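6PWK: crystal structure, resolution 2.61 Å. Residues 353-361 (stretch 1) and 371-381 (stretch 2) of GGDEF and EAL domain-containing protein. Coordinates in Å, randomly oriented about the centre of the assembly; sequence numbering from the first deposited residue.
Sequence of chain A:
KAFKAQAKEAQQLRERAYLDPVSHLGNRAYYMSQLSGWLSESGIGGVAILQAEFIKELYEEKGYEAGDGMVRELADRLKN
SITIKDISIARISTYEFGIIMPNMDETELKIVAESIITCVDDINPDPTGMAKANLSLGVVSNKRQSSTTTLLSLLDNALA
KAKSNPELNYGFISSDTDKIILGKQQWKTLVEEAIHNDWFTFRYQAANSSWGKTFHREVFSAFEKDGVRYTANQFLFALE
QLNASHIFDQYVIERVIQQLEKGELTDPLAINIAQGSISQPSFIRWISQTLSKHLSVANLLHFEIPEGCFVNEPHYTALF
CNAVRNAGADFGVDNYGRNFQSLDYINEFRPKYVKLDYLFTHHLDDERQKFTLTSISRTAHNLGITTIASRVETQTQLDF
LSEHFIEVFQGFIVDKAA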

# COMPACT_ATOMS: atom_id res chain seq x y z
N TYR A 353 12.86 26.30 -4.37
CA TYR A 353 11.87 27.30 -4.72
C TYR A 353 10.49 26.82 -4.29
O TYR A 353 10.30 25.65 -3.93
CB TYR A 353 11.88 27.61 -6.22
CG TYR A 353 11.49 26.44 -7.09
CD1 TYR A 353 10.16 26.22 -7.44
CD2 TYR A 353 12.45 25.55 -7.56
CE1 TYR A 353 9.80 25.15 -8.24
CE2 TYR A 353 12.09 24.48 -8.36
CZ TYR A 353 10.77 24.29 -8.70
OH TYR A 353 10.41 23.22 -9.50
N VAL A 354 9.53 27.73 -4.32
CA VAL A 354 8.13 27.41 -4.12
C VAL A 354 7.33 28.09 -5.23
O VAL A 354 7.41 29.31 -5.40
CB VAL A 354 7.62 27.85 -2.73
CG1 VAL A 354 8.16 26.92 -1.66
CG2 VAL A 354 8.02 29.29 -2.43
N LYS A 355 6.60 27.29 -6.01
CA LYS A 355 5.73 27.80 -7.05
C LYS A 355 4.32 27.88 -6.48
O LYS A 355 3.74 26.86 -6.10
CB LYS A 355 5.77 26.91 -8.29
CG LYS A 355 5.23 27.56 -9.55
CD LYS A 355 5.65 26.80 -10.80
CE LYS A 355 7.16 26.76 -10.94
NZ LYS A 355 7.59 26.11 -12.20
N LEU A 356 3.78 29.10 -6.41
CA LEU A 356 2.51 29.32 -5.74
C LEU A 356 1.39 28.53 -6.40
O LEU A 356 1.42 28.24 -7.60
CB LEU A 356 2.16 30.81 -5.75
CG LEU A 356 2.97 31.72 -4.83
CD1 LEU A 356 2.67 33.18 -5.13
CD2 LEU A 356 2.67 31.40 -3.38
N ASP A 357 0.39 28.18 -5.59
CA ASP A 357 -0.84 27.61 -6.12
C ASP A 357 -1.48 28.59 -7.09
O ASP A 357 -1.62 29.78 -6.78
CB ASP A 357 -1.80 27.28 -4.97
CG ASP A 357 -3.03 26.52 -5.42
OD1 ASP A 357 -3.19 26.29 -6.64
OD2 ASP A 357 -3.85 26.14 -4.55
N TYR A 358 -1.86 28.10 -8.27
CA TYR A 358 -2.42 28.98 -9.29
C TYR A 358 -3.77 29.56 -8.89
O TYR A 358 -4.24 30.48 -9.56
CB TYR A 358 -2.54 28.24 -10.62
CG TYR A 358 -3.71 27.28 -10.73
CD1 TYR A 358 -3.60 25.96 -10.30
CD2 TYR A 358 -4.91 27.69 -11.30
CE1 TYR A 358 -4.67 25.09 -10.42
CE2 TYR A 358 -5.98 26.82 -11.42
CZ TYR A 358 -5.85 25.52 -10.98
OH TYR A 358 -6.91 24.66 -11.10
N LEU A 359 -4.39 29.04 -7.83
CA LEU A 359 -5.62 29.64 -7.32
C LEU A 359 -5.39 31.00 -6.68
O LEU A 359 -6.37 31.70 -6.38
CB LEU A 359 -6.29 28.70 -6.32
CG LEU A 359 -6.85 27.40 -6.91
CD1 LEU A 359 -7.48 26.54 -5.82
CD2 LEU A 359 -7.86 27.71 -8.00
N PHE A 360 -4.13 31.39 -6.45
CA PHE A 360 -3.86 32.71 -5.89
C PHE A 360 -4.01 33.81 -6.94
O PHE A 360 -4.31 34.96 -6.58
CB PHE A 360 -2.45 32.75 -5.28
CG PHE A 360 -2.34 32.01 -3.98
CD1 PHE A 360 -3.01 32.48 -2.85
CD2 PHE A 360 -1.58 30.87 -3.87
CE1 PHE A 360 -2.91 31.81 -1.65
CE2 PHE A 360 -1.47 30.19 -2.66
CZ PHE A 360 -2.14 30.67 -1.55
N THR A 361 -3.81 33.49 -8.21
CA THR A 361 -4.10 34.43 -9.28
C THR A 361 -5.58 34.45 -9.65
O THR A 361 -5.97 35.18 -10.57
CB THR A 361 -3.27 34.10 -10.53
OG1 THR A 361 -3.74 32.88 -11.11
CG2 THR A 361 -1.80 33.96 -10.17
N PHE A 371 -4.23 37.73 2.71
CA PHE A 371 -3.51 37.56 3.97
C PHE A 371 -2.71 36.27 3.98
O PHE A 371 -1.54 36.26 4.40
CB PHE A 371 -4.50 37.59 5.14
N THR A 372 -3.31 35.17 3.52
CA THR A 372 -2.58 33.91 3.42
C THR A 372 -1.44 34.01 2.42
O THR A 372 -0.36 33.45 2.64
CB THR A 372 -3.54 32.78 3.04
OG1 THR A 372 -4.40 32.48 4.14
CG2 THR A 372 -2.78 31.52 2.64
N LEU A 373 -1.65 34.75 1.33
CA LEU A 373 -0.63 34.86 0.29
C LEU A 373 0.62 35.57 0.81
O LEU A 373 1.75 35.14 0.53
CB LEU A 373 -1.19 35.59 -0.92
CG LEU A 373 -0.23 35.85 -2.09
CD1 LEU A 373 0.40 34.55 -2.57
CD2 LEU A 373 -0.96 36.55 -3.22
N THR A 374 0.45 36.64 1.58
CA THR A 374 1.61 37.35 2.13
C THR A 374 2.33 36.50 3.17
O THR A 374 3.57 36.49 3.21
CB THR A 374 1.18 38.68 2.76
OG1 THR A 374 0.22 39.33 1.92
CG2 THR A 374 2.39 39.59 2.93
N SER A 375 1.58 35.78 4.00
CA SER A 375 2.18 35.00 5.08
C SER A 375 3.08 33.90 4.54
O SER A 375 4.21 33.72 5.01
CB SER A 375 1.08 34.41 5.97
OG SER A 375 1.64 33.61 7.00
N ILE A 376 2.60 33.15 3.54
CA ILE A 376 3.42 32.10 2.96
C ILE A 376 4.54 32.67 2.11
O ILE A 376 5.52 31.96 1.82
CB ILE A 376 2.55 31.12 2.15
CG1 ILE A 376 2.02 31.79 0.88
CG2 ILE A 376 1.40 30.60 3.00
CD1 ILE A 376 1.19 30.86 0.01
N SER A 377 4.43 33.93 1.69
CA SER A 377 5.49 34.55 0.90
C SER A 377 6.69 34.91 1.78
O SER A 377 7.84 34.65 1.41
CB SER A 377 4.96 35.79 0.19
OG SER A 377 3.77 35.49 -0.53
N ARG A 378 6.42 35.51 2.94
CA ARG A 378 7.50 35.83 3.88
C ARG A 378 8.22 34.57 4.34
O ARG A 378 9.45 34.53 4.39
CB ARG A 378 6.94 36.58 5.08
CG ARG A 378 6.96 38.10 4.97
CD ARG A 378 6.93 38.72 6.36
NE ARG A 378 6.75 40.17 6.34
CZ ARG A 378 5.58 40.78 6.49
NH1 ARG A 378 4.48 40.06 6.68
NH2 ARG A 378 5.50 42.10 6.46
N THR A 379 7.45 33.53 4.69
CA THR A 379 8.04 32.30 5.22
C THR A 379 9.09 31.72 4.28
O THR A 379 10.15 31.28 4.73
CB THR A 379 6.93 31.28 5.49
OG1 THR A 379 6.07 31.76 6.53
CG2 THR A 379 7.52 29.94 5.90
N ALA A 380 8.82 31.74 2.98
CA ALA A 380 9.78 31.21 2.02
C ALA A 380 11.00 32.11 1.90
O ALA A 380 12.14 31.64 1.94
CB ALA A 380 9.11 31.01 0.66
N HIS A 381 10.78 33.42 1.76
CA HIS A 381 11.90 34.34 1.58
C HIS A 381 12.75 34.45 2.84
O HIS A 381 13.97 34.56 2.75
CB HIS A 381 11.39 35.72 1.17
CG HIS A 381 10.84 35.77 -0.22
ND1 HIS A 381 9.60 36.29 -0.52
CD2 HIS A 381 11.37 35.36 -1.40
CE1 HIS A 381 9.39 36.20 -1.82
NE2 HIS A 381 10.45 35.64 -2.38

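How do the two backbones lie against each other? The strand of residues 353-356 and the helix of residues 371-381 run nearly antiparallel, their N-to-C directions 165° apart and their axes approaching to 9.6 Å. That spacing leaves room for one layer of side chains between them. No hydrogen bond crosses the gap; the contact, burying 290 Å² in all, is made by apolar groups.

What does Phe360, which covers the most surface, do at the junction? It lies just beyond the strand, where Phe360 N donates to Asp357 O at 3.0 Å, and its CA-to-CB bond points toward the helix. With chi1 in the m well, the ring reaches several helix residues at once. Leu373 CD1 sits over one face of the Phe360 ring, 4.2 Å from its centroid and 19° off the normal, so a methyl C-H can meet the pi cloud in a CH-pi contact. At the ring edge, Thr372 CG2 comes to 4.3 Å from Phe360 CE1, presenting the methyl of an otherwise polar side chain. Ile376 CD1 approaches Phe360 CZ obliquely at 3.7 Å.

Why does Leu373 contribute so much when its CA-to-CB bond points sideways? Its end comes nearer: chi1 is t and chi2 is p, and CD1 reaches into the contact. Leu373 CD1, the methyl over one face of the Phe360 ring, also lies 3.7 Å from Leu356 CD1, so it touches both the strand and Phe360 beyond it. The carbonyl of Leu373 is occupied within the helix, where Ser377 OG donates to Leu373 O at a very short 2.3 Å. The serine hydroxyl is thereby satisfied locally, without a partner across the gap.

How does the packing continue along the strand? Leu356 and Val354, two residues apart, both point toward the helix, as the alternation of a strand allows, while Tyr353 points away. Leu356 CD2 meets Ile376 CD1 at 3.7 Å, and because that Ile376 methyl also touches Phe360, leucine, isoleucine and phenylalanine close into one hydrophobic cluster with Leu373. Farther along, Val354 CG2 packs on Ala380 CB at 3.7 Å. The CA atoms of Val354 and Ala380 are 7.4 Å apart, and the single methyl of alanine meets the branched valine directly. Such contacts reduce the carbon surface open to water and need no precise bond direction.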